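Local coordinates for protein L-threonine 3-dehydrogenase (Clostridioides difficile, PDB 7OL1) that probably catalyses the NAD-dependent oxidation of the 3-hydroxyl of L-threonine, at residues T205-K217 with S266-K278. Sequence-based numbering, arbitrary orientation.
Sequences TDYAVDIYYEALK and SFSPEEIADSIKK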
loop_
_atom_site.group_PDB
_atom_site.type_symbol
_atom_site.label_atom_id
_atom_site.label_comp_id
_atom_site.label_asym_id
_atom_site.label_seq_id
_atom_site.Cartn_x
_atom_site.Cartn_y
_atom_site.Cartn_z
ATOM N N THR A 205 -6.012 7.897 20.899
ATOM C CA THR A 205 -6.693 6.915 21.793
ATOM C C THR A 205 -6.273 7.091 23.255
ATOM O O THR A 205 -6.700 6.258 24.064
ATOM C CB THR A 205 -6.309 5.466 21.449
ATOM O OG1 THR A 205 -4.901 5.310 21.618
ATOM C CG2 THR A 205 -6.648 5.041 20.038
ATOM N N ASP A 206 -5.445 8.093 23.577
ATOM C CA ASP A 206 -4.769 8.236 24.903
ATOM C C ASP A 206 -5.762 8.759 25.958
ATOM O O ASP A 206 -5.436 8.718 27.152
ATOM C CB ASP A 206 -3.499 9.100 24.807
ATOM C CG ASP A 206 -2.226 8.352 24.402
ATOM O OD1 ASP A 206 -2.325 7.175 24.033
ATOM O OD2 ASP A 206 -1.135 8.959 24.455
ATOM N N TYR A 207 -6.956 9.185 25.553
ATOM C CA TYR A 207 -8.059 9.513 26.488
ATOM C C TYR A 207 -8.237 8.378 27.502
ATOM O O TYR A 207 -8.481 8.670 28.671
ATOM C CB TYR A 207 -9.361 9.803 25.740
ATOM C CG TYR A 207 -10.369 8.682 25.708
ATOM C CD1 TYR A 207 -11.194 8.412 26.788
ATOM C CD2 TYR A 207 -10.538 7.923 24.566
ATOM C CE1 TYR A 207 -12.141 7.400 26.744
ATOM C CE2 TYR A 207 -11.481 6.909 24.504
ATOM C CZ TYR A 207 -12.290 6.637 25.594
ATOM O OH TYR A 207 -13.208 5.618 25.491
ATOM N N ALA A 208 -8.135 7.118 27.096
ATOM C CA ALA A 208 -8.434 5.990 28.010
ATOM C C ALA A 208 -7.285 5.757 28.992
ATOM O O ALA A 208 -7.504 4.966 29.906
ATOM C CB ALA A 208 -8.765 4.732 27.255
ATOM N N VAL A 209 -6.121 6.388 28.813
ATOM C CA VAL A 209 -5.007 6.329 29.809
ATOM C C VAL A 209 -5.152 7.507 30.777
ATOM O O VAL A 209 -5.353 7.236 31.977
ATOM C CB VAL A 209 -3.620 6.301 29.150
ATOM C CG1 VAL A 209 -2.521 6.149 30.192
ATOM C CG2 VAL A 209 -3.520 5.186 28.119
ATOM N N ASP A 210 -5.120 8.746 30.265
ATOM C CA ASP A 210 -5.225 10.011 31.051
ATOM C C ASP A 210 -6.434 9.976 32.003
ATOM O O ASP A 210 -6.328 10.561 33.087
ATOM C CB ASP A 210 -5.279 11.246 30.138
ATOM C CG ASP A 210 -4.684 12.523 30.724
ATOM O OD1 ASP A 210 -4.057 12.457 31.819
ATOM O OD2 ASP A 210 -4.840 13.583 30.074
ATOM N N ILE A 211 -7.537 9.325 31.634
ATOM C CA ILE A 211 -8.762 9.237 32.485
ATOM C C ILE A 211 -8.389 8.668 33.858
ATOM O O ILE A 211 -8.940 9.153 34.857
ATOM C CB ILE A 211 -9.876 8.399 31.818
ATOM C CG1 ILE A 211 -11.230 8.629 32.494
ATOM C CG2 ILE A 211 -9.511 6.917 31.782
ATOM C CD1 ILE A 211 -12.388 7.961 31.796
ATOM N N TYR A 212 -7.517 7.662 33.915
ATOM C CA TYR A 212 -7.136 6.979 35.183
ATOM C C TYR A 212 -6.246 7.910 36.021
ATOM O O TYR A 212 -6.350 7.874 37.265
ATOM C CB TYR A 212 -6.434 5.646 34.911
ATOM C CG TYR A 212 -7.313 4.569 34.331
ATOM C CD1 TYR A 212 -8.223 3.892 35.116
ATOM C CD2 TYR A 212 -7.215 4.203 33.004
ATOM C CE1 TYR A 212 -9.026 2.889 34.598
ATOM C CE2 TYR A 212 -8.016 3.208 32.467
ATOM C CZ TYR A 212 -8.925 2.542 33.266
ATOM O OH TYR A 212 -9.706 1.556 32.741
ATOM N N TYR A 213 -5.393 8.703 35.359
ATOM C CA TYR A 213 -4.511 9.717 35.995
ATOM C C TYR A 213 -5.434 10.763 36.642
ATOM O O TYR A 213 -5.423 10.873 37.878
ATOM C CB TYR A 213 -3.475 10.282 35.006
ATOM C CG TYR A 213 -2.265 9.405 34.742
ATOM C CD1 TYR A 213 -2.415 8.147 34.185
ATOM C CD2 TYR A 213 -0.969 9.814 35.029
ATOM C CE1 TYR A 213 -1.333 7.326 33.918
ATOM C CE2 TYR A 213 0.130 9.001 34.776
ATOM C CZ TYR A 213 -0.054 7.750 34.214
ATOM O OH TYR A 213 0.970 6.899 33.921
ATOM N N GLU A 214 -6.287 11.427 35.857
ATOM C CA GLU A 214 -7.174 12.518 36.349
ATOM C C GLU A 214 -8.225 11.979 37.331
ATOM O O GLU A 214 -8.967 12.821 37.856
ATOM C CB GLU A 214 -7.883 13.248 35.203
ATOM C CG GLU A 214 -6.952 13.950 34.222
ATOM C CD GLU A 214 -5.992 14.957 34.827
ATOM O OE1 GLU A 214 -6.360 15.590 35.833
ATOM O OE2 GLU A 214 -4.879 15.103 34.286
ATOM N N ALA A 215 -8.303 10.665 37.581
ATOM C CA ALA A 215 -9.290 10.045 38.508
ATOM C C ALA A 215 -8.725 10.001 39.933
ATOM O O ALA A 215 -9.474 10.291 40.893
ATOM C CB ALA A 215 -9.675 8.658 38.046
ATOM N N LEU A 216 -7.454 9.624 40.055
ATOM C CA LEU A 216 -6.727 9.506 41.344
ATOM C C LEU A 216 -6.126 10.864 41.746
ATOM O O LEU A 216 -5.735 10.997 42.932
ATOM C CB LEU A 216 -5.636 8.441 41.179
ATOM C CG LEU A 216 -6.124 7.001 41.027
ATOM C CD1 LEU A 216 -4.950 6.047 40.872
ATOM C CD2 LEU A 216 -6.985 6.588 42.213
ATOM N N LYS A 217 -6.056 11.818 40.802
ATOM C CA LYS A 217 -5.312 13.108 40.913
ATOM C C LYS A 217 -6.320 14.195 41.318
ATOM O O LYS A 217 -6.168 14.726 42.429
ATOM C CB LYS A 217 -4.504 13.336 39.623
ATOM C CG LYS A 217 -4.015 14.750 39.309
ATOM C CD LYS A 217 -2.823 14.775 38.333
ATOM C CE LYS A 217 -2.912 15.808 37.222
ATOM N NZ LYS A 217 -3.335 17.141 37.714
ATOM N N SER A 266 -14.402 -2.942 22.971
ATOM C CA SER A 266 -14.825 -1.617 22.445
ATOM C C SER A 266 -15.514 -0.854 23.575
ATOM O O SER A 266 -16.221 -1.496 24.357
ATOM C CB SER A 266 -15.774 -1.719 21.279
ATOM O OG SER A 266 -15.354 -2.718 20.368
ATOM N N PHE A 267 -15.354 0.467 23.642
ATOM C CA PHE A 267 -16.067 1.288 24.638
ATOM C C PHE A 267 -15.972 2.791 24.343
ATOM O O PHE A 267 -14.979 3.352 23.777
ATOM C CB PHE A 267 -15.622 0.905 26.050
ATOM C CG PHE A 267 -14.149 0.987 26.358
ATOM C CD1 PHE A 267 -13.512 2.220 26.433
ATOM C CD2 PHE A 267 -13.425 -0.161 26.664
ATOM C CE1 PHE A 267 -12.166 2.303 26.749
ATOM C CE2 PHE A 267 -12.084 -0.073 26.999
ATOM C CZ PHE A 267 -11.460 1.157 27.043
ATOM N N SER A 268 -17.075 3.432 24.717
ATOM C CA SER A 268 -17.286 4.894 24.714
ATOM C C SER A 268 -16.743 5.435 26.023
ATOM O O SER A 268 -16.708 4.713 27.014
ATOM C CB SER A 268 -18.744 5.206 24.558
ATOM O OG SER A 268 -19.492 4.654 25.638
ATOM N N PRO A 269 -16.327 6.715 26.068
ATOM C CA PRO A 269 -15.763 7.302 27.287
ATOM C C PRO A 269 -16.638 7.086 28.534
ATOM O O PRO A 269 -16.132 6.893 29.638
ATOM C CB PRO A 269 -15.691 8.795 26.922
ATOM C CG PRO A 269 -15.512 8.813 25.416
ATOM C CD PRO A 269 -16.355 7.654 24.934
ATOM N N GLU A 270 -17.946 7.123 28.315
ATOM C CA GLU A 270 -18.966 7.021 29.382
ATOM C C GLU A 270 -18.945 5.586 29.962
ATOM O O GLU A 270 -19.170 5.465 31.177
ATOM C CB GLU A 270 -20.259 7.628 28.810
ATOM C CG GLU A 270 -21.468 6.712 28.811
ATOM C CD GLU A 270 -21.678 6.053 27.455
ATOM O OE1 GLU A 270 -21.425 6.736 26.414
ATOM O OE2 GLU A 270 -22.074 4.865 27.438
ATOM N N GLU A 271 -18.609 4.543 29.187
ATOM C CA GLU A 271 -18.579 3.132 29.686
ATOM C C GLU A 271 -17.369 2.925 30.617
ATOM O O GLU A 271 -17.501 2.078 31.529
ATOM C CB GLU A 271 -18.523 2.081 28.561
ATOM C CG GLU A 271 -19.864 1.675 27.944
ATOM C CD GLU A 271 -19.798 1.071 26.533
ATOM O OE1 GLU A 271 -19.702 1.844 25.539
ATOM O OE2 GLU A 271 -19.850 -0.177 26.407
ATOM N N ILE A 272 -16.232 3.614 30.392
ATOM C CA ILE A 272 -15.014 3.496 31.266
ATOM C C ILE A 272 -15.380 4.143 32.602
ATOM O O ILE A 272 -15.299 3.449 33.645
ATOM C CB ILE A 272 -13.714 4.140 30.715
ATOM C CG1 ILE A 272 -13.690 4.311 29.202
ATOM C CG2 ILE A 272 -12.472 3.380 31.180
ATOM C CD1 ILE A 272 -12.361 4.818 28.707
ATOM N N ALA A 273 -15.769 5.423 32.548
ATOM C CA ALA A 273 -16.308 6.200 33.686
ATOM C C ALA A 273 -17.057 5.254 34.633
ATOM O O ALA A 273 -16.622 5.132 35.793
ATOM C CB ALA A 273 -17.200 7.298 33.173
ATOM N N ASP A 274 -18.100 4.574 34.134
ATOM C CA ASP A 274 -18.990 3.658 34.908
ATOM C C ASP A 274 -18.178 2.521 35.546
ATOM O O ASP A 274 -18.577 2.058 36.642
ATOM C CB ASP A 274 -20.111 3.065 34.042
ATOM C CG ASP A 274 -21.155 4.064 33.556
ATOM O OD1 ASP A 274 -20.988 5.278 33.808
ATOM O OD2 ASP A 274 -22.134 3.619 32.925
ATOM N N SER A 275 -17.112 2.064 34.880
ATOM C CA SER A 275 -16.156 1.058 35.417
ATOM C C SER A 275 -15.273 1.738 36.465
ATOM O O SER A 275 -15.010 1.108 37.506
ATOM C CB SER A 275 -15.332 0.407 34.332
ATOM O OG SER A 275 -15.006 -0.933 34.696
ATOM N N ILE A 276 -14.845 2.976 36.200
ATOM C CA ILE A 276 -14.020 3.776 37.152
ATOM C C ILE A 276 -14.858 4.010 38.415
ATOM O O ILE A 276 -14.415 3.563 39.498
ATOM C CB ILE A 276 -13.510 5.084 36.506
ATOM C CG1 ILE A 276 -12.512 4.785 35.382
ATOM C CG2 ILE A 276 -12.917 6.024 37.546
ATOM C CD1 ILE A 276 -11.582 5.927 35.023
ATOM N N LYS A 277 -16.041 4.619 38.273
ATOM C CA LYS A 277 -16.897 5.052 39.415
ATOM C C LYS A 277 -17.287 3.821 40.267
ATOM O O LYS A 277 -17.356 3.985 41.497
ATOM C CB LYS A 277 -18.061 5.932 38.924
ATOM C CG LYS A 277 -19.384 5.220 38.666
ATOM C CD LYS A 277 -20.449 6.063 37.967
ATOM C CE LYS A 277 -21.803 5.376 37.956
ATOM N NZ LYS A 277 -22.777 6.061 37.076
ATOM N N LYS A 278 -17.440 2.619 39.687
ATOM C CA LYS A 278 -17.665 1.347 40.448
ATOM C C LYS A 278 -16.567 1.109 41.503
ATOM O O LYS A 278 -16.706 0.130 42.270
ATOM C CB LYS A 278 -17.707 0.137 39.508
ATOM C CG LYS A 278 -17.780 -1.233 40.186
ATOM C CD LYS A 278 -18.130 -2.384 39.249
ATOM C CE LYS A 278 -18.980 -1.972 38.060
ATOM N NZ LYS A 278 -19.571 -3.135 37.356
#
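Ile272 is the knob of a knob-into-hole packing between two helices, its side chain set among Tyr207, Ala208, Ile211 and Tyr212. Helices 207-217 and 269-277 run in roughly the same direction, crossing at -33° with their axes 10.9 Å apart. They belong to the smaller, C-terminal part of this extended short-chain dehydrogenase fold, where Tyr207, Ala208 and Phe267 pack on Met233 of strand 232-235. The contact is overwhelmingly apolar. Ile272 divides its branches: CD1 goes to the Tyr207 ring and to Ala208 CB, at 3.9 Å from the latter, while CG2 reaches the phenol end of Tyr212, which lies across it at about a right angle. One turn on, Ile276 CD1 slips between Ile211 and Tyr212, 3.7 Å from Ile211 CG1. With CG1 anti to the backbone N (chi1 -164°), Ile211 lays CG1 and CD1 against this methyl. Ala215 CB closes this end against Ile276 CG2, at 4.2 Å.

Among the aromatic contacts, Tyr207 reaches across at the N-terminal end of both helices and crosses the Pro269 ring nearly at right angles, with Tyr207 CE1 3.8 Å from Pro269 CB. Polar groups are few. Tyr212 OH hydrogen-bonds Thr325 of helix 321-334, which also packs on Ile272 through Leu321. At the start of helix 269-277, the N and OG of the N-cap residue Ser268 both donate to Glu271 OE1; Ser268 OG lies 2.8 Å from Glu271 OE1 and meets the anti lone pair of that oxygen. Nearby, Tyr207 OH lies in the plane of the Phe267 ring, at its edge, 3.5 Å from Phe267 CD1.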